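STIV B116 (Sulfolobus turreted icosahedral virus, PDB 2J85) probably binds DNA and belongs to a protein family highly conserved in diverse crenarchaeal viruses. Local coordinates at residues G2-N8 with T44-I49. Residues are numbered along the deposited sequence; the frame is centred on the assembly and turned at random.
Sequences GKVFLTN and TLINAI
Two short parallel strands, 4-7 and 45-47, lie side by side with axes 4.5 Å apart at closest and a crossing angle of -30°. Val4 pairs with Leu45, Phe5 with Ile46 and Leu6 with Asn47, at CA-CA distances of 4.6 to 4.8 Å. Extended backbones, which beta-branched Val4 and Ile46 suit, set the parallel hydrogen-bond pattern: Val4 N to Thr44 O (3.0 Å), Ile46 N to Val4 O (2.8 Å), Leu6 N to Ile46 O (2.9 Å) and Ala48 N to Leu6 O (2.9 Å).

Val4, Leu6, Leu45 and Asn47 share one face. The t, p rotamer of Leu45 carries CD1 to 4.1 Å from both Val4 CG1 and Leu6 CB; chi1 t in Leu6 places CG 3.6 Å from Ile49 CD1. Leucine suits this side, where helix 29-41 packs through Phe32 against Leu6 and Leu36 against Leu45. On the other face, Phe5 (m, chi2 94°) brings its flat ring's CE2 to 3.8 Å from CD1 of Ile46 (m, t), and Val73 of a loop packs against Phe5.

Past the last pair, Ala48 leaves extended geometry (psi 23°). The Asn47 amide suits this bend: its OD1 accepts from Ile49 N at 3.1 Å, an Asx turn. One water joins Ala48 O (2.6 Å) to Asn8 N (3.1 Å); at the opposite end another donates to Thr44 OG1 (2.8 Å) and, weakly, to Gly2 O (3.3 Å). Threonine suits that place, its hydroxyl also hydrogen-bonding the Asp42 carboxylate.

Strand 4-7 also pairs with strand 80-86, so 45-47 forms an edge of the chain's mixed sheet. Main-chain bonds thus fix the register, apolar side chains pack across both faces, and waters bridge both ends, while Asn47 stabilises the turn within 44-49.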
loop_
_atom_site.group_PDB
_atom_site.type_symbol
_atom_site.label_atom_id
_atom_site.label_comp_id
_atom_site.label_asym_id
_atom_site.label_seq_id
_atom_site.Cartn_x
_atom_site.Cartn_y
_atom_site.Cartn_z
ATOM N N GLY A 2 -16.580 -2.865 -14.483
ATOM C CA GLY A 2 -16.091 -3.871 -13.486
ATOM C C GLY A 2 -16.524 -3.539 -12.067
ATOM O O GLY A 2 -17.405 -2.725 -11.860
ATOM N N LYS A 3 -15.878 -4.163 -11.092
ATOM C CA LYS A 3 -16.181 -3.934 -9.691
ATOM C C LYS A 3 -15.492 -2.663 -9.168
ATOM O O LYS A 3 -14.482 -2.192 -9.729
ATOM C CB LYS A 3 -15.749 -5.146 -8.862
ATOM C CG LYS A 3 -16.047 -6.516 -9.532
ATOM C CD LYS A 3 -16.000 -7.693 -8.549
ATOM C CE LYS A 3 -15.565 -9.039 -9.205
ATOM N NZ LYS A 3 -14.069 -9.227 -9.116
ATOM N N VAL A 4 -16.061 -2.106 -8.101
ATOM C CA VAL A 4 -15.452 -0.995 -7.386
ATOM C C VAL A 4 -15.331 -1.331 -5.897
ATOM O O VAL A 4 -16.314 -1.331 -5.153
ATOM C CB VAL A 4 -16.248 0.289 -7.575
ATOM C CG1 VAL A 4 -15.548 1.424 -6.877
ATOM C CG2 VAL A 4 -16.441 0.582 -9.060
ATOM N N PHE A 5 -14.119 -1.625 -5.454
ATOM C CA PHE A 5 -13.904 -1.964 -4.064
ATOM C C PHE A 5 -13.799 -0.727 -3.171
ATOM O O PHE A 5 -13.040 0.206 -3.462
ATOM C CB PHE A 5 -12.647 -2.816 -3.949
ATOM C CG PHE A 5 -12.746 -4.136 -4.673
ATOM C CD1 PHE A 5 -12.276 -4.269 -5.979
ATOM C CD2 PHE A 5 -13.312 -5.230 -4.056
ATOM C CE1 PHE A 5 -12.350 -5.492 -6.644
ATOM C CE2 PHE A 5 -13.385 -6.465 -4.716
ATOM C CZ PHE A 5 -12.919 -6.592 -6.002
ATOM N N LEU A 6 -14.569 -0.715 -2.088
ATOM C CA LEU A 6 -14.424 0.286 -1.054
ATOM C C LEU A 6 -13.495 -0.259 0.036
ATOM O O LEU A 6 -13.801 -1.264 0.680
ATOM C CB LEU A 6 -15.783 0.622 -0.462
ATOM C CG LEU A 6 -15.743 1.687 0.632
ATOM C CD1 LEU A 6 -15.307 3.037 0.003
ATOM C CD2 LEU A 6 -17.081 1.777 1.346
ATOM N N THR A 7 -12.361 0.411 0.237
ATOM C CA THR A 7 -11.323 -0.062 1.152
ATOM C C THR A 7 -10.810 1.084 2.010
ATOM O O THR A 7 -10.874 2.257 1.614
ATOM C CB THR A 7 -10.088 -0.661 0.397
ATOM O OG1 THR A 7 -9.384 0.383 -0.269
ATOM C CG2 THR A 7 -10.507 -1.647 -0.637
ATOM N N ASN A 8 -10.278 0.712 3.175
ATOM C CA ASN A 8 -9.592 1.650 4.042
ATOM C C ASN A 8 -8.073 1.562 3.913
ATOM O O ASN A 8 -7.352 2.161 4.700
ATOM C CB ASN A 8 -10.034 1.468 5.490
ATOM C CG ASN A 8 -9.491 0.212 6.127
ATOM O OD1 ASN A 8 -8.697 -0.509 5.539
ATOM N ND2 ASN A 8 -9.936 -0.060 7.347
ATOM N N THR A 44 -22.269 -1.785 -8.495
ATOM C CA THR A 44 -20.922 -2.266 -8.790
ATOM C C THR A 44 -19.992 -2.162 -7.587
ATOM O O THR A 44 -18.938 -2.797 -7.575
ATOM C CB THR A 44 -20.289 -1.570 -10.035
ATOM O OG1 THR A 44 -20.276 -0.147 -9.855
ATOM C CG2 THR A 44 -21.045 -1.957 -11.328
ATOM N N LEU A 45 -20.378 -1.403 -6.562
ATOM C CA LEU A 45 -19.570 -1.317 -5.365
ATOM C C LEU A 45 -19.505 -2.652 -4.637
ATOM O O LEU A 45 -20.531 -3.261 -4.373
ATOM C CB LEU A 45 -20.101 -0.268 -4.386
ATOM C CG LEU A 45 -19.077 0.049 -3.263
ATOM C CD1 LEU A 45 -18.172 1.181 -3.713
ATOM C CD2 LEU A 45 -19.705 0.350 -1.895
ATOM N N ILE A 46 -18.294 -3.099 -4.307
ATOM C CA ILE A 46 -18.109 -4.149 -3.325
ATOM C C ILE A 46 -17.466 -3.485 -2.130
ATOM O O ILE A 46 -16.403 -2.909 -2.248
ATOM C CB ILE A 46 -17.217 -5.255 -3.855
ATOM C CG1 ILE A 46 -17.863 -5.907 -5.090
ATOM C CG2 ILE A 46 -16.934 -6.321 -2.760
ATOM C CD1 ILE A 46 -17.042 -7.100 -5.631
ATOM N N ASN A 47 -18.129 -3.553 -0.990
ATOM C CA ASN A 47 -17.660 -2.967 0.258
ATOM C C ASN A 47 -16.728 -3.936 0.955
ATOM O O ASN A 47 -17.116 -5.056 1.264
ATOM C CB ASN A 47 -18.855 -2.675 1.178
ATOM C CG ASN A 47 -18.441 -2.195 2.546
ATOM O OD1 ASN A 47 -17.401 -1.537 2.706
ATOM N ND2 ASN A 47 -19.259 -2.514 3.554
ATOM N N ALA A 48 -15.505 -3.493 1.204
ATOM C CA ALA A 48 -14.475 -4.312 1.846
ATOM C C ALA A 48 -13.922 -3.620 3.096
ATOM O O ALA A 48 -12.798 -3.881 3.498
ATOM C CB ALA A 48 -13.344 -4.594 0.849
ATOM N N ILE A 49 -14.685 -2.711 3.689
ATOM C CA ILE A 49 -14.291 -2.111 4.958
ATOM C C ILE A 49 -14.817 -3.011 6.052
ATOM O O ILE A 49 -16.043 -3.163 6.223
ATOM C CB ILE A 49 -14.813 -0.677 5.112
ATOM C CG1 ILE A 49 -13.967 0.265 4.232
ATOM C CG2 ILE A 49 -14.741 -0.239 6.573
ATOM C CD1 ILE A 49 -14.561 1.609 4.031
HETATM O O HOH W 1 -18.696 0.308 -12.071
HETATM O O HOH W 2 -10.681 -2.361 3.471
#